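Local coordinates for peptide ABC transporter, peptide-binding protein (Enterococcus faecalis, PDB 3O6P), which probably binds peptides outside the cell for import by an ABC transporter, this chain being one piece of the longer binding protein, at residues Phe20-Leu25 with Lys91-Ile96; Ala69-Ser74 with Lys204-Met209; Ser166-Phe171 with Ala185-Phe190. One frame throughout, in Å; residues are numbered along the deposited sequence. Where two conformers were deposited one is given.

From the N terminus, the chain first passes residues 20-25, at the start of helix 23-31. Contact 1 closes a loop when helix 80-94 ends beside them at residues 91-96. Inside that loop lies helix 68-72, which pairs with helix 202-218 near the C terminus, in contact 2. Contacts 1 and 2 therefore cross along the chain. Contact 3 opens after contact 1 has closed. It joins helices 165-168 and 185-195, through residues 166-171 and 185-190, across a short loop wholly within the span of contact 2. Contacts 2 and 3 touch: Met209 O packs on Leu168 CD1. Contact 1 stands apart, its centre about 23 Å from that of contact 3.

Contact 1. Residues Phe20-Leu25 with Lys91-Ile96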
loop_
_atom_site.group_PDB
_atom_site.type_symbol
_atom_site.label_atom_id
_atom_site.label_comp_id
_atom_site.label_asym_id
_atom_site.label_seq_id
_atom_site.Cartn_x
_atom_site.Cartn_y
_atom_site.Cartn_z
ATOM N N PHE A 20 -9.852 -8.241 5.024
ATOM C CA PHE A 20 -9.075 -7.087 4.561
ATOM C C PHE A 20 -9.906 -5.862 4.232
ATOM O O PHE A 20 -9.339 -4.790 4.033
ATOM C CB PHE A 20 -8.171 -7.482 3.394
ATOM C CG PHE A 20 -7.291 -8.641 3.726
ATOM C CD1 PHE A 20 -6.323 -8.519 4.729
ATOM C CD2 PHE A 20 -7.470 -9.874 3.099
ATOM C CE1 PHE A 20 -5.496 -9.621 5.070
ATOM C CE2 PHE A 20 -6.650 -10.972 3.404
ATOM C CZ PHE A 20 -5.684 -10.860 4.411
ATOM N N ARG A 21 -11.232 -5.996 4.203
ATOM C CA ARG A 21 -12.096 -4.807 4.085
ATOM C C ARG A 21 -12.188 -4.037 5.399
ATOM O O ARG A 21 -12.790 -2.961 5.461
ATOM C CB ARG A 21 -13.490 -5.167 3.569
ATOM C CG ARG A 21 -13.501 -5.437 2.066
ATOM C CD ARG A 21 -14.807 -6.044 1.629
ATOM N NE ARG A 21 -15.810 -5.032 1.353
ATOM C CZ ARG A 21 -16.306 -4.770 0.147
ATOM N NH1 ARG A 21 -15.890 -5.448 -0.914
ATOM N NH2 ARG A 21 -17.229 -3.832 0.008
ATOM N N ASN A 22 -11.603 -4.589 6.459
ATOM C CA ASN A 22 -11.585 -3.898 7.725
ATOM C C ASN A 22 -10.341 -3.004 7.842
ATOM O O ASN A 22 -9.209 -3.496 7.805
ATOM C CB ASN A 22 -11.625 -4.918 8.874
ATOM C CG ASN A 22 -11.639 -4.243 10.222
ATOM O OD1 ASN A 22 -10.591 -3.801 10.723
ATOM N ND2 ASN A 22 -12.827 -4.133 10.821
ATOM N N ALA A 23 -10.552 -1.700 7.967
ATOM C CA ALA A 23 -9.433 -0.742 7.985
ATOM C C ALA A 23 -8.511 -0.956 9.164
ATOM O O ALA A 23 -7.300 -0.796 9.032
ATOM C CB ALA A 23 -9.970 0.706 7.959
ATOM N N ASN A 24 -9.060 -1.340 10.316
ATOM C CA ASN A 24 -8.190 -1.630 11.460
ATOM C C ASN A 24 -7.235 -2.808 11.244
ATOM O O ASN A 24 -6.087 -2.764 11.708
ATOM C CB ASN A 24 -8.997 -1.808 12.733
ATOM C CG ASN A 24 -9.565 -0.484 13.218
ATOM O OD1 ASN A 24 -8.865 0.537 13.207
ATOM N ND2 ASN A 24 -10.835 -0.481 13.621
ATOM N N LEU A 25 -7.687 -3.841 10.536
ATOM C CA LEU A 25 -6.773 -4.928 10.171
ATOM C C LEU A 25 -5.684 -4.456 9.219
ATOM O O LEU A 25 -4.504 -4.798 9.401
ATOM C CB LEU A 25 -7.513 -6.155 9.601
ATOM C CG LEU A 25 -6.619 -7.278 9.036
ATOM C CD1 LEU A 25 -5.668 -7.843 10.121
ATOM C CD2 LEU A 25 -7.474 -8.399 8.411
ATOM N N LYS A 91 -10.630 -7.834 15.221
ATOM C CA LYS A 91 -11.275 -9.073 15.685
ATOM C C LYS A 91 -12.701 -8.832 16.176
ATOM O O LYS A 91 -13.619 -9.615 15.883
ATOM C CB LYS A 91 -10.440 -9.766 16.778
ATOM C CG LYS A 91 -9.213 -10.496 16.180
ATOM C CD LYS A 91 -8.496 -11.372 17.148
ATOM C CE LYS A 91 -7.967 -10.594 18.317
ATOM N NZ LYS A 91 -7.572 -11.500 19.466
ATOM N N LYS A 92 -12.900 -7.753 16.920
ATOM C CA LYS A 92 -14.225 -7.454 17.442
ATOM C C LYS A 92 -15.166 -7.052 16.310
ATOM O O LYS A 92 -16.280 -7.574 16.195
ATOM C CB LYS A 92 -14.140 -6.376 18.521
ATOM C CG LYS A 92 -13.327 -6.827 19.694
ATOM C CD LYS A 92 -13.742 -6.149 20.951
ATOM C CE LYS A 92 -12.925 -6.676 22.120
ATOM N NZ LYS A 92 -11.547 -6.092 22.155
ATOM N N GLU A 93 -14.692 -6.170 15.439
ATOM C CA GLU A 93 -15.520 -5.658 14.349
ATOM C C GLU A 93 -15.900 -6.749 13.366
ATOM O O GLU A 93 -17.050 -6.801 12.906
ATOM C CB GLU A 93 -14.792 -4.520 13.629
ATOM C CG GLU A 93 -14.655 -3.277 14.560
ATOM C CD GLU A 93 -13.763 -2.167 14.022
ATOM O OE1 GLU A 93 -12.956 -2.401 13.105
ATOM O OE2 GLU A 93 -13.892 -1.026 14.549
ATOM N N LEU A 94 -14.926 -7.595 13.027
ATOM C CA LEU A 94 -15.120 -8.640 12.028
ATOM C C LEU A 94 -15.799 -9.852 12.610
ATOM O O LEU A 94 -16.351 -10.661 11.878
ATOM C CB LEU A 94 -13.775 -9.068 11.446
ATOM C CG LEU A 94 -13.131 -8.062 10.483
ATOM C CD1 LEU A 94 -11.705 -8.518 10.209
ATOM C CD2 LEU A 94 -13.920 -7.976 9.165
ATOM N N GLY A 95 -15.727 -9.987 13.932
ATOM C CA GLY A 95 -16.231 -11.192 14.588
ATOM C C GLY A 95 -15.404 -12.430 14.260
ATOM O O GLY A 95 -15.963 -13.516 14.019
ATOM N N ILE A 96 -14.076 -12.274 14.256
ATOM C CA ILE A 96 -13.163 -13.403 13.998
ATOM C C ILE A 96 -12.172 -13.566 15.147
ATOM O O ILE A 96 -11.922 -12.617 15.892
ATOM C CB ILE A 96 -12.421 -13.275 12.641
ATOM C CG1 ILE A 96 -11.446 -12.081 12.633
ATOM C CG2 ILE A 96 -13.464 -13.213 11.486
ATOM C CD1 ILE A 96 -10.597 -11.969 11.355
HETATM O O HOH W 1 -12.166 -0.792 10.855
#
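Asn22, the N-cap of helix 23-31, meets Glu93 and Leu94 in the last turn of helix 80-94. The contact thus joins the start of one helix to the end of another, at the surface of this piece of a family 5 solute-binding protein. Helix 80-94 ends in a Schellman motif. Gly95 is its C-prime residue, with positive phi, and Ile96 N bonds back to Lys91 O.

Glu93 OE1 is the polar centre. It accepts from Asn22 ND2 at 2.9 Å, with an N-H...O angle of 164°. It also accepts from Asn24 ND2 at 2.9 Å, in a more bent bond of 152°. The two amides come from opposite faces of the carboxylate plane, Asn22 on the anti side and Asn24 on the syn side. Each of these bonds lies near the plane of its own amide. The amide plane of Asn24 is turned 27° from the carboxylate, so it is the flatter of the two against it. Together the two donors probably steady the carboxylate and offset part of its charge.

Asn22 works in two directions. Its CG stands anti to the backbone N, which swings the amide out toward Glu93. ND2 serves the other helix, while OD1 caps its own helix by accepting from Leu25 N at 2.9 Å, on a lone pair in the carbonyl plane. The branched end of Leu94 packs against Asn22 CB, with CD2 3.8 Å from it. Leu94 also touches Pro19, and Asn22 rests on Ala90, so an apolar patch lies beside the polar cluster. Water 1 adds a further link: it donates to Glu93 OE1 and accepts from Asn24 N at 3.2 Å.

Contact 2. Residues Ala69-Ser74 with Lys204-Met209; sequences AKEAGS and KRWDDM
Glu71 and Trp206 carry this contact, a single side-chain link between the short helix 68-72 and the long helix 202-218, which precedes the edge strand 223-228. No other side chains touch across it.

One hydrogen bond crosses the gap. Trp206 NE1 donates to Glu71 OE1 at 2.9 Å, in one of the two deposited conformers of Glu71. The bond is bent, with an N-H...O angle of 131°. OE1 lies at the edge of the indole, tilted slightly from the ring plane. The indole nitrogen in turn meets OE1 from above the carboxylate plane. The two planes are 30° apart. Trp206 chi1 near 180° (-177°) carries the indole out toward helix 68-72.

Van der Waals contact adds to the bond. Glu71 OE1 also sits 3.2 Å from Trp206 CZ2, so it lies beside the NE1-CE2-CZ2 edge of the indole. Outside the two segments, Phe68 meets the indole edge-to-face, and Pro62 and Asp61 touch it too.

Charge forms the third group. The carboxylate of Asp61 lies close to Glu71 OE1, a pairing of like charges.

The indole N-H offers a neutral donor to what is probably a carboxylate. The buried ring finds an acceptor, and Glu71 gains a donor that may ease its proximity to Asp61, whose nearness could raise the pKa of either acid.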
loop_
_atom_site.group_PDB
_atom_site.type_symbol
_atom_site.label_atom_id
_atom_site.label_comp_id
_atom_site.label_asym_id
_atom_site.label_seq_id
_atom_site.Cartn_x
_atom_site.Cartn_y
_atom_site.Cartn_z
ATOM N N ALA A 69 5.066 14.677 -1.311
ATOM C CA ALA A 69 5.096 13.807 -0.119
ATOM C C ALA A 69 5.170 14.621 1.174
ATOM O O ALA A 69 4.516 14.280 2.164
ATOM C CB ALA A 69 6.239 12.793 -0.201
ATOM N N LYS A 70 5.947 15.704 1.167
ATOM C CA LYS A 70 6.044 16.556 2.355
ATOM C C LYS A 70 4.700 17.223 2.669
ATOM O O LYS A 70 4.288 17.293 3.833
ATOM C CB LYS A 70 7.148 17.605 2.205
ATOM C CG LYS A 70 8.542 17.047 2.154
ATOM C CD LYS A 70 9.526 18.164 1.798
ATOM C CE LYS A 70 10.978 17.751 1.992
ATOM N NZ LYS A 70 11.853 18.952 2.221
ATOM N N GLU A 71 4.024 17.705 1.631
ATOM C CA GLU A 71 2.722 18.337 1.792
ATOM C C GLU A 71 1.654 17.360 2.287
ATOM O O GLU A 71 0.797 17.726 3.097
ATOM C CB GLU A 71 2.272 18.991 0.483
ATOM C CG GLU A 71 2.905 20.335 0.224
ATOM C CD GLU A 71 2.189 21.098 -0.874
ATOM O OE1 GLU A 71 2.652 21.016 -2.024
ATOM O OE2 GLU A 71 1.162 21.759 -0.599
ATOM N N ALA A 72 1.711 16.122 1.797
ATOM C CA ALA A 72 0.727 15.117 2.153
ATOM C C ALA A 72 0.926 14.682 3.601
ATOM O O ALA A 72 -0.034 14.321 4.274
ATOM C CB ALA A 72 0.813 13.901 1.196
ATOM N N GLY A 73 2.159 14.747 4.081
ATOM C CA GLY A 73 2.519 14.082 5.356
ATOM C C GLY A 73 2.581 12.556 5.237
ATOM O O GLY A 73 2.402 11.990 4.160
ATOM N N SER A 74 2.858 11.886 6.355
ATOM C CA SER A 74 2.953 10.437 6.365
ATOM C C SER A 74 2.039 9.870 7.424
ATOM O O SER A 74 2.040 10.364 8.564
ATOM C CB SER A 74 4.397 9.994 6.687
ATOM O OG SER A 74 4.478 8.571 6.695
ATOM N N LYS A 204 -6.352 23.313 -7.865
ATOM C CA LYS A 204 -7.391 22.393 -7.422
ATOM C C LYS A 204 -6.945 20.956 -7.700
ATOM O O LYS A 204 -7.164 20.073 -6.881
ATOM C CB LYS A 204 -8.746 22.678 -8.088
ATOM C CG LYS A 204 -9.829 21.782 -7.476
ATOM C CD LYS A 204 -11.190 21.861 -8.127
ATOM C CE LYS A 204 -12.082 20.750 -7.542
ATOM N NZ LYS A 204 -11.916 19.423 -8.215
ATOM N N ARG A 205 -6.317 20.725 -8.853
ATOM C CA ARG A 205 -5.858 19.364 -9.193
ATOM C C ARG A 205 -4.826 18.869 -8.161
ATOM O O ARG A 205 -4.837 17.700 -7.722
ATOM C CB ARG A 205 -5.301 19.319 -10.623
ATOM C CG ARG A 205 -4.760 17.949 -10.995
ATOM C CD ARG A 205 -4.418 17.828 -12.486
ATOM N NE ARG A 205 -3.929 16.470 -12.727
ATOM C CZ ARG A 205 -2.648 16.112 -12.663
ATOM N NH1 ARG A 205 -1.709 17.019 -12.390
ATOM N NH2 ARG A 205 -2.297 14.846 -12.883
ATOM N N TRP A 206 -3.926 19.760 -7.779
ATOM C CA TRP A 206 -2.922 19.415 -6.766
ATOM C C TRP A 206 -3.592 19.056 -5.442
ATOM O O TRP A 206 -3.240 18.058 -4.789
ATOM C CB TRP A 206 -1.969 20.605 -6.567
ATOM C CG TRP A 206 -0.830 20.364 -5.596
ATOM C CD1 TRP A 206 -0.737 20.824 -4.307
ATOM C CD2 TRP A 206 0.385 19.631 -5.849
ATOM N NE1 TRP A 206 0.451 20.418 -3.749
ATOM C CE2 TRP A 206 1.162 19.695 -4.671
ATOM C CE3 TRP A 206 0.893 18.935 -6.962
ATOM C CZ2 TRP A 206 2.423 19.085 -4.566
ATOM C CZ3 TRP A 206 2.161 18.342 -6.860
ATOM C CH2 TRP A 206 2.894 18.407 -5.665
ATOM N N ASP A 207 -4.553 19.872 -5.030
ATOM C CA ASP A 207 -5.239 19.609 -3.778
ATOM C C ASP A 207 -6.058 18.307 -3.845
ATOM O O ASP A 207 -6.139 17.573 -2.861
ATOM C CB ASP A 207 -6.089 20.812 -3.355
ATOM C CG ASP A 207 -5.254 21.960 -2.775
ATOM O OD1 ASP A 207 -4.041 21.793 -2.524
ATOM O OD2 ASP A 207 -5.817 23.057 -2.579
ATOM N N ASP A 208 -6.656 18.019 -5.005
ATOM C CA ASP A 208 -7.364 16.740 -5.203
ATOM C C ASP A 208 -6.405 15.544 -5.057
ATOM O O ASP A 208 -6.721 14.537 -4.393
ATOM C CB ASP A 208 -8.035 16.710 -6.574
ATOM C CG ASP A 208 -9.322 17.513 -6.609
ATOM O OD1 ASP A 208 -10.011 17.591 -5.562
ATOM O OD2 ASP A 208 -9.669 18.024 -7.692
HETATM N N MSE A 209 -5.216 15.663 -5.640
HETATM C CA MSE A 209 -4.255 14.566 -5.550
HETATM C C MSE A 209 -3.746 14.394 -4.122
HETATM O O MSE A 209 -3.615 13.259 -3.644
HETATM C CB MSE A 209 -3.101 14.762 -6.519
HETATM C CG MSE A 209 -3.573 14.680 -7.993
HETATM SE SE MSE A 209 -2.117 14.739 -9.236
HETATM C CE MSE A 209 -1.430 16.508 -8.832
#

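Contact 3. Residues Ser166-Phe171 with Ala185-Phe190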
loop_
_atom_site.group_PDB
_atom_site.type_symbol
_atom_site.label_atom_id
_atom_site.label_comp_id
_atom_site.label_asym_id
_atom_site.label_seq_id
_atom_site.Cartn_x
_atom_site.Cartn_y
_atom_site.Cartn_z
ATOM N N SER A 166 0.027 9.154 -11.467
ATOM C CA SER A 166 0.533 7.886 -11.999
ATOM C C SER A 166 0.361 6.791 -10.950
ATOM O O SER A 166 0.025 5.657 -11.280
ATOM C CB SER A 166 1.998 8.017 -12.380
ATOM O OG SER A 166 2.495 6.820 -12.935
ATOM N N PHE A 167 0.595 7.138 -9.686
ATOM C CA PHE A 167 0.424 6.185 -8.586
ATOM C C PHE A 167 -1.008 6.123 -8.082
ATOM O O PHE A 167 -1.545 5.038 -7.831
ATOM C CB PHE A 167 1.349 6.565 -7.432
ATOM C CG PHE A 167 2.796 6.350 -7.753
ATOM C CD1 PHE A 167 3.448 5.177 -7.338
ATOM C CD2 PHE A 167 3.509 7.301 -8.511
ATOM C CE1 PHE A 167 4.770 4.960 -7.666
ATOM C CE2 PHE A 167 4.846 7.099 -8.818
ATOM C CZ PHE A 167 5.477 5.907 -8.406
ATOM N N LEU A 168 -1.618 7.296 -7.921
ATOM C CA LEU A 168 -2.920 7.364 -7.285
ATOM C C LEU A 168 -4.009 6.725 -8.164
ATOM O O LEU A 168 -4.896 6.046 -7.646
ATOM C CB LEU A 168 -3.272 8.806 -6.927
ATOM C CG LEU A 168 -2.288 9.474 -5.960
ATOM C CD1 LEU A 168 -2.489 10.998 -5.999
ATOM C CD2 LEU A 168 -2.490 8.941 -4.515
ATOM N N ASP A 169 -3.903 6.893 -9.479
ATOM C CA ASP A 169 -4.913 6.338 -10.386
ATOM C C ASP A 169 -5.070 4.813 -10.252
ATOM O O ASP A 169 -6.142 4.269 -10.514
ATOM C CB ASP A 169 -4.594 6.660 -11.859
ATOM C CG ASP A 169 -4.851 8.120 -12.227
ATOM O OD1 ASP A 169 -5.512 8.854 -11.438
ATOM O OD2 ASP A 169 -4.391 8.521 -13.335
ATOM N N LEU A 170 -4.000 4.134 -9.840
ATOM C CA LEU A 170 -3.999 2.691 -9.754
ATOM C C LEU A 170 -5.059 2.180 -8.813
ATOM O O LEU A 170 -5.479 1.026 -8.970
ATOM C CB LEU A 170 -2.635 2.185 -9.251
ATOM C CG LEU A 170 -1.398 2.647 -10.040
ATOM C CD1 LEU A 170 -0.128 2.160 -9.312
ATOM C CD2 LEU A 170 -1.398 2.159 -11.489
ATOM N N PHE A 171 -5.481 3.018 -7.850
ATOM C CA PHE A 171 -6.319 2.525 -6.752
ATOM C C PHE A 171 -7.746 3.027 -6.813
ATOM O O PHE A 171 -8.527 2.841 -5.884
ATOM C CB PHE A 171 -5.640 2.720 -5.390
ATOM C CG PHE A 171 -4.361 1.965 -5.295
ATOM C CD1 PHE A 171 -4.378 0.576 -5.136
ATOM C CD2 PHE A 171 -3.145 2.611 -5.496
ATOM C CE1 PHE A 171 -3.195 -0.155 -5.121
ATOM C CE2 PHE A 171 -1.948 1.895 -5.501
ATOM C CZ PHE A 171 -1.963 0.506 -5.300
ATOM N N ALA A 185 -15.047 5.494 -1.745
ATOM C CA ALA A 185 -15.785 6.499 -2.522
ATOM C C ALA A 185 -15.115 7.883 -2.533
ATOM O O ALA A 185 -15.109 8.565 -3.580
ATOM C CB ALA A 185 -17.244 6.586 -2.058
ATOM N N GLU A 186 -14.558 8.309 -1.406
ATOM C CA GLU A 186 -13.852 9.595 -1.376
ATOM C C GLU A 186 -12.553 9.550 -2.152
ATOM O O GLU A 186 -12.205 10.508 -2.855
ATOM C CB GLU A 186 -13.626 10.070 0.055
ATOM C CG GLU A 186 -14.865 10.726 0.607
ATOM C CD GLU A 186 -15.351 11.834 -0.301
ATOM O OE1 GLU A 186 -16.449 11.698 -0.886
ATOM O OE2 GLU A 186 -14.634 12.837 -0.443
ATOM N N PHE A 187 -11.842 8.428 -2.053
ATOM C CA PHE A 187 -10.639 8.285 -2.860
ATOM C C PHE A 187 -10.983 8.431 -4.344
ATOM O O PHE A 187 -10.338 9.239 -5.069
ATOM C CB PHE A 187 -9.933 6.961 -2.615
ATOM C CG PHE A 187 -8.635 6.843 -3.373
ATOM C CD1 PHE A 187 -7.451 7.401 -2.848
ATOM C CD2 PHE A 187 -8.595 6.197 -4.612
ATOM C CE1 PHE A 187 -6.256 7.305 -3.519
ATOM C CE2 PHE A 187 -7.386 6.097 -5.321
ATOM C CZ PHE A 187 -6.210 6.659 -4.782
ATOM N N ASP A 188 -12.014 7.693 -4.787
ATOM C CA ASP A 188 -12.435 7.772 -6.190
ATOM C C ASP A 188 -12.761 9.218 -6.574
ATOM O O ASP A 188 -12.366 9.698 -7.663
ATOM C CB ASP A 188 -13.689 6.930 -6.448
ATOM C CG ASP A 188 -13.391 5.460 -6.739
ATOM O OD1 ASP A 188 -12.251 4.975 -6.540
ATOM O OD2 ASP A 188 -14.347 4.781 -7.156
ATOM N N LYS A 189 -13.487 9.906 -5.689
ATOM C CA LYS A 189 -13.903 11.280 -5.928
ATOM C C LYS A 189 -12.685 12.148 -6.195
ATOM O O LYS A 189 -12.639 12.864 -7.182
ATOM C CB LYS A 189 -14.695 11.835 -4.733
ATOM C CG LYS A 189 -15.295 13.226 -4.977
ATOM C CD LYS A 189 -15.817 13.831 -3.702
ATOM C CE LYS A 189 -14.689 14.507 -2.935
ATOM N NZ LYS A 189 -15.188 15.162 -1.700
ATOM N N PHE A 190 -11.692 12.073 -5.318
ATOM C CA PHE A 190 -10.506 12.919 -5.452
ATOM C C PHE A 190 -9.669 12.560 -6.696
ATOM O O PHE A 190 -9.262 13.461 -7.456
ATOM C CB PHE A 190 -9.639 12.830 -4.180
ATOM C CG PHE A 190 -10.274 13.433 -2.944
ATOM C CD1 PHE A 190 -10.748 14.745 -2.935
ATOM C CD2 PHE A 190 -10.312 12.696 -1.750
ATOM C CE1 PHE A 190 -11.305 15.301 -1.739
ATOM C CE2 PHE A 190 -10.860 13.232 -0.565
ATOM C CZ PHE A 190 -11.362 14.540 -0.569
HETATM O O HOH W 2 -11.168 3.379 -4.413
#
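Phe187 points its ring from helix 185-195 end-on at the backbone of residues 168-171. With chi1 at -176°, the side chain is extended and holds the ring away from its own helix. The leading edge, CZ and CE2, reaches the backbone of Leu168 and of Phe171 in the 3-10 segment 169-171.

Leu168 O lies in the plane of the Phe187 ring, at its edge, 3.2 Å from CZ. The ring's C-H edge carries a slight positive charge, so the carbonyl oxygen is a suitable neighbour. That oxygen also accepts a backbone bond from Phe171 N. The carbonyl carbon of Phe171 approaches Phe187 CE2 obliquely, at 3.4 Å. Apolar contact completes the fit: Phe171 CB is 3.8 Å from Phe187 CE2, and Leu168 CB is 4.2 Å from CZ. The ring of Phe171 turns away from Phe187 and stacks edge-to-face with Tyr8.

Polar atoms meet beside the ring. Water 2 lies between Phe171 O, at 3.1 Å, and Asp188 OD1, at 2.9 Å. The other carboxylate oxygen of Asp188 bonds to Ser173 OG.

The contact is buried. Ile216 of helix 202-218 touches both Phe171 and Phe187, while Val191 of helix 185-195 touches Leu168. Phe171 also reaches Glu10 of strand 5-11, so the turn lies between two helices and the central mixed sheet.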